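PDB 1U9K: triggering receptor expressed on myeloid cells 1, which amplifies inflammatory responses as a myeloid cell-surface receptor that, once engaged by ligand, multimerizes and signals through the adapter TYROBP/DAP12. Local coordinates for residues 33-38 / 45-50; 19-24 / 104-109. All coordinates share one frame; numbering follows the deposited sequence.

Contact 1: residues 33-38 / 45-50; sequences KAWQRL and LTLVVT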
# COMPACT_ATOMS: atom_id res chain seq x y z
N LYS A 33 -1.20 -3.79 -8.29
CA LYS A 33 -1.20 -3.63 -6.85
C LYS A 33 -1.48 -2.20 -6.47
O LYS A 33 -1.29 -1.27 -7.24
CB LYS A 33 0.08 -4.14 -6.21
CG LYS A 33 0.33 -5.64 -6.46
CD LYS A 33 1.35 -5.86 -7.52
CE LYS A 33 1.58 -7.34 -7.83
NZ LYS A 33 2.21 -7.50 -9.12
N ALA A 34 -1.98 -2.02 -5.25
CA ALA A 34 -2.38 -0.72 -4.79
C ALA A 34 -2.21 -0.58 -3.30
O ALA A 34 -2.26 -1.56 -2.53
CB ALA A 34 -3.76 -0.43 -5.17
N TRP A 35 -2.06 0.67 -2.90
CA TRP A 35 -2.15 1.09 -1.50
C TRP A 35 -3.46 1.85 -1.31
O TRP A 35 -3.77 2.72 -2.09
CB TRP A 35 -1.01 2.03 -1.21
CG TRP A 35 -0.87 2.57 0.23
CD1 TRP A 35 -0.81 3.88 0.56
CD2 TRP A 35 -0.62 1.84 1.44
NE1 TRP A 35 -0.57 4.03 1.90
CE2 TRP A 35 -0.42 2.78 2.46
CE3 TRP A 35 -0.48 0.47 1.75
CZ2 TRP A 35 -0.15 2.42 3.75
CZ3 TRP A 35 -0.22 0.11 3.05
CH2 TRP A 35 -0.06 1.08 4.04
N GLN A 36 -4.22 1.48 -0.28
CA GLN A 36 -5.54 2.03 -0.01
C GLN A 36 -5.64 2.54 1.42
O GLN A 36 -4.99 2.03 2.32
CB GLN A 36 -6.64 0.98 -0.19
CG GLN A 36 -6.70 0.42 -1.66
CD GLN A 36 -7.94 -0.43 -1.88
OE1 GLN A 36 -8.22 -1.30 -1.06
NE2 GLN A 36 -8.69 -0.17 -2.94
N ARG A 37 -6.41 3.59 1.61
CA ARG A 37 -6.83 3.98 2.91
C ARG A 37 -8.28 3.51 3.11
O ARG A 37 -9.06 3.42 2.15
CB ARG A 37 -6.70 5.47 3.06
CG ARG A 37 -6.97 6.04 4.40
CD ARG A 37 -6.60 7.51 4.46
NE ARG A 37 -6.69 8.01 5.82
CZ ARG A 37 -6.39 9.26 6.17
NH1 ARG A 37 -5.99 10.15 5.27
NH2 ARG A 37 -6.49 9.62 7.41
N LEU A 38 -8.60 3.18 4.34
CA LEU A 38 -9.93 2.66 4.67
C LEU A 38 -10.62 3.57 5.66
O LEU A 38 -10.65 3.28 6.86
CB LEU A 38 -9.81 1.25 5.24
CG LEU A 38 -9.10 0.20 4.37
CD1 LEU A 38 -8.80 -1.16 5.09
CD2 LEU A 38 -9.85 -0.06 3.14
N LEU A 45 -10.23 4.21 -0.34
CA LEU A 45 -9.59 5.22 -1.21
C LEU A 45 -8.31 4.63 -1.72
O LEU A 45 -7.42 4.29 -0.95
CB LEU A 45 -9.20 6.45 -0.43
CG LEU A 45 -10.31 7.28 0.17
CD1 LEU A 45 -9.67 8.33 1.12
CD2 LEU A 45 -11.16 7.93 -0.92
N THR A 46 -8.22 4.52 -3.02
CA THR A 46 -7.04 4.05 -3.68
C THR A 46 -6.07 5.21 -3.86
O THR A 46 -6.38 6.16 -4.53
CB THR A 46 -7.45 3.43 -4.99
OG1 THR A 46 -8.26 2.28 -4.67
CG2 THR A 46 -6.24 2.86 -5.75
N LEU A 47 -4.91 5.10 -3.25
CA LEU A 47 -4.00 6.20 -3.11
C LEU A 47 -2.92 6.17 -4.21
O LEU A 47 -2.51 7.19 -4.64
CB LEU A 47 -3.36 6.16 -1.75
CG LEU A 47 -4.37 6.41 -0.63
CD1 LEU A 47 -3.70 6.19 0.66
CD2 LEU A 47 -4.83 7.79 -0.77
N VAL A 48 -2.47 4.98 -4.61
CA VAL A 48 -1.39 4.83 -5.57
C VAL A 48 -1.46 3.41 -6.07
O VAL A 48 -1.77 2.52 -5.32
CB VAL A 48 -0.01 5.22 -4.95
CG1 VAL A 48 0.32 4.39 -3.72
CG2 VAL A 48 1.13 5.15 -6.02
N VAL A 49 -1.21 3.25 -7.35
CA VAL A 49 -1.26 1.95 -8.02
C VAL A 49 -0.03 1.70 -8.84
O VAL A 49 0.61 2.64 -9.25
CB VAL A 49 -2.49 1.84 -8.94
CG1 VAL A 49 -3.78 1.94 -8.13
CG2 VAL A 49 -2.44 2.91 -10.02
N THR A 50 0.32 0.43 -9.05
CA THR A 50 1.37 0.12 -9.99
C THR A 50 0.89 0.28 -11.40
O THR A 50 -0.31 0.41 -11.67
CB THR A 50 1.94 -1.29 -9.79
OG1 THR A 50 0.90 -2.28 -9.94
CG2 THR A 50 2.45 -1.50 -8.40
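Strands 33-37 and 45-49 pair antiparallel, Ala34 lying across from Val49 in a non-hydrogen-bonded pair and Trp35 across from Val48 in a hydrogen-bonded one. Trp35 N donates to Val48 O at 3.1 Å, and Leu47 N returns a bond to Trp35 O at 2.9 Å. The register then slips by one residue: a beta bulge at Leu47 brings Gln36 opposite Thr46, and Arg37 and Leu45 close the pairing with two backbone bonds. At the other end the hydroxyl of Thr50 stands in for a backbone acceptor, its OG1 taking the N-H of Lys33 in an almost straight bond (3.1 Å, 171°) while Thr50 N donates to Lys33 O.

In the V-set immunoglobulin domain this is the C-C' hairpin, and Trp35 is the core tryptophan of strand C. Its CG is anti to the backbone N (chi1 -178°), and the indole enters the core between the two sheets, meeting Val78 and Met80. Leu47 crosses the indole obliquely, its CD1 3.7 Å from Trp35 CD1, and the same methyl touches Arg37 CB; Val48 CG1 packs on Trp35 CB.

Ala34, Gln36, Thr46 and Val49 lie on the other face. The extended Gln36 chain carries NE2 to Thr46 OG1 (3.0 Å, 165°), which sits close to the amide plane, while OE1 accepts from Arg92 NE. With each end of the amide engaged, its rotation is fixed. A leucine in place of Gln36 would probably leave Arg92 NE and the Thr46 hydroxyl without this shared partner. Beside this pair, Ala34 CB rests against Val49 CG1 at 3.8 Å.

Contact 2: residues 19-24 / 104-109; sequences VKCPFN and VLFHPV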
# COMPACT_ATOMS: atom_id res chain seq x y z
N VAL A 19 6.26 0.26 4.67
CA VAL A 19 5.51 -0.97 4.86
C VAL A 19 5.95 -1.90 3.75
O VAL A 19 6.03 -1.49 2.60
CB VAL A 19 4.00 -0.69 4.76
CG1 VAL A 19 3.19 -1.96 4.70
CG2 VAL A 19 3.58 0.20 5.89
N LYS A 20 6.34 -3.12 4.12
CA LYS A 20 6.74 -4.18 3.19
C LYS A 20 5.63 -5.20 3.13
O LYS A 20 5.35 -5.88 4.14
CB LYS A 20 8.02 -4.85 3.68
CG LYS A 20 9.16 -3.86 3.80
CD LYS A 20 10.52 -4.48 3.64
CE LYS A 20 11.59 -3.44 3.99
NZ LYS A 20 12.90 -3.71 3.21
N CYS A 21 5.01 -5.30 1.97
CA CYS A 21 3.90 -6.20 1.71
C CYS A 21 4.29 -7.32 0.77
O CYS A 21 4.37 -7.09 -0.43
CB CYS A 21 2.74 -5.44 1.08
SG CYS A 21 2.11 -4.15 2.18
N PRO A 22 4.51 -8.52 1.26
CA PRO A 22 4.77 -9.63 0.35
C PRO A 22 3.56 -9.93 -0.52
O PRO A 22 2.43 -9.75 -0.08
CB PRO A 22 5.03 -10.81 1.29
CG PRO A 22 5.31 -10.30 2.55
CD PRO A 22 4.54 -8.97 2.65
N PHE A 23 3.80 -10.40 -1.74
CA PHE A 23 2.72 -10.95 -2.56
C PHE A 23 3.15 -12.27 -3.18
O PHE A 23 4.32 -12.50 -3.45
CB PHE A 23 2.20 -9.98 -3.61
CG PHE A 23 3.19 -9.59 -4.68
CD1 PHE A 23 3.28 -10.32 -5.83
CD2 PHE A 23 3.99 -8.47 -4.53
CE1 PHE A 23 4.19 -9.97 -6.82
CE2 PHE A 23 4.89 -8.12 -5.49
CZ PHE A 23 4.99 -8.89 -6.65
N ASN A 24 2.18 -13.13 -3.41
CA ASN A 24 2.44 -14.42 -4.04
C ASN A 24 2.68 -14.24 -5.54
O ASN A 24 1.74 -13.93 -6.28
CB ASN A 24 1.23 -15.32 -3.77
CG ASN A 24 1.37 -16.66 -4.38
OD1 ASN A 24 2.00 -16.81 -5.41
ND2 ASN A 24 0.80 -17.66 -3.74
N VAL A 104 -6.46 -8.63 -0.20
CA VAL A 104 -5.62 -7.97 0.79
C VAL A 104 -4.30 -8.72 0.95
O VAL A 104 -4.30 -9.92 1.19
CB VAL A 104 -6.36 -7.88 2.14
CG1 VAL A 104 -5.56 -7.19 3.16
CG2 VAL A 104 -7.75 -7.18 1.92
N LEU A 105 -3.18 -8.03 0.76
CA LEU A 105 -1.85 -8.53 1.04
C LEU A 105 -1.47 -8.23 2.51
O LEU A 105 -2.00 -7.31 3.14
CB LEU A 105 -0.85 -7.87 0.11
CG LEU A 105 -1.15 -8.07 -1.39
CD1 LEU A 105 -0.19 -7.21 -2.16
CD2 LEU A 105 -1.03 -9.53 -1.77
N PHE A 106 -0.55 -9.00 3.07
CA PHE A 106 0.04 -8.63 4.34
C PHE A 106 -1.10 -8.58 5.35
O PHE A 106 -1.90 -9.48 5.40
CB PHE A 106 0.85 -7.33 4.20
CG PHE A 106 1.81 -7.10 5.32
CD1 PHE A 106 2.67 -8.10 5.74
CD2 PHE A 106 1.86 -5.86 5.96
CE1 PHE A 106 3.56 -7.88 6.78
CE2 PHE A 106 2.75 -5.64 7.00
CZ PHE A 106 3.60 -6.65 7.41
N HIS A 107 -1.18 -7.49 6.13
CA HIS A 107 -2.31 -7.27 7.02
C HIS A 107 -2.59 -5.75 7.05
O HIS A 107 -1.73 -4.96 6.64
CB HIS A 107 -2.11 -7.95 8.37
CG HIS A 107 -0.78 -7.71 9.01
ND1 HIS A 107 0.36 -8.36 8.61
CD2 HIS A 107 -0.42 -6.93 10.04
CE1 HIS A 107 1.38 -7.94 9.33
NE2 HIS A 107 0.93 -7.08 10.22
N PRO A 108 -3.79 -5.35 7.42
CA PRO A 108 -4.07 -3.93 7.51
C PRO A 108 -3.08 -3.28 8.48
O PRO A 108 -2.60 -3.91 9.43
CB PRO A 108 -5.52 -3.89 8.02
CG PRO A 108 -6.11 -5.18 7.60
CD PRO A 108 -5.00 -6.15 7.66
N VAL A 109 -2.77 -2.04 8.20
CA VAL A 109 -1.83 -1.21 8.90
C VAL A 109 -2.62 -0.11 9.55
O VAL A 109 -3.21 0.67 8.85
CB VAL A 109 -0.86 -0.53 7.85
CG1 VAL A 109 0.01 0.41 8.51
CG2 VAL A 109 -0.05 -1.60 7.11
O HOH W 1 0.81 -10.94 1.55
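The B strand of the V-set domain, which carries Cys21 of the core disulfide, faces the irregular middle of the G strand here, where strand 103-113 is interrupted by a bulge or short loop. No direct hydrogen bond joins the two segments; side chains and one water do so. Phe106 carries much of the contact. Its CG is anti to the backbone N (chi1 -163°), and one face of the ring lies under Lys20 O, which is 3.6 Å above the ring plane and over its centre. The opposite face is met near its rim by CE1 of the adjoining His107. The Pro22 and Phe106 side chains cross at a slant, Pro22 CD 3.7 Å from Phe106 CD1. Cys21 SG stands 5.0 Å from the centroid of the Phe106 ring, in an oblique sulfur-aromatic contact.

A water bridges the two backbones, donating to Pro22 O at 2.6 Å and accepting from Phe106 N at 2.8 Å, so that it satisfies both backbone groups. Beside it, Leu105 CD2 packs on Phe23 CB at 3.7 Å. At the far end Val19 and Val109 meet tip to tip, Val19 CG1 to Val109 CG2 at 4.1 Å.

The contact spans the two sheets of the sandwich along one side. Strand 17-22 is the outermost strand of its sheet and pairs with strand 75-80, whereas strand 103-113 lies between strands 7-11 and 89-96, the latter supplying Cys93 to the disulfide with Cys21. Phe106 and Val109 also touch Tyr9 of strand 7-11, and beyond Phe23 the side chain of Asn24 caps the short helix 25-28.

Overall arrangement
Contact 1 is a hairpin within one sheet, whereas contact 2 runs between the two sheets of the same immunoglobulin domain; their centres are 12 Å apart. The strand 89-96 lies between strands 32-37 and 103-113 in that shared sheet. The two contacts meet at the core: Trp35 CH2 comes within 4.1 Å of Val109 CG2 and 4.2 Å of Val19 CG2, so that the indole tip touches both valines of contact 2. A second point of contact is Lys33 CE, 3.8 Å from Phe23 CE1, in a cation-pi pair. A bound zinc ion is about 9 Å from the Lys33 side chain, and one lies about 10 Å from that of Leu105, so neither contact forms a metal site.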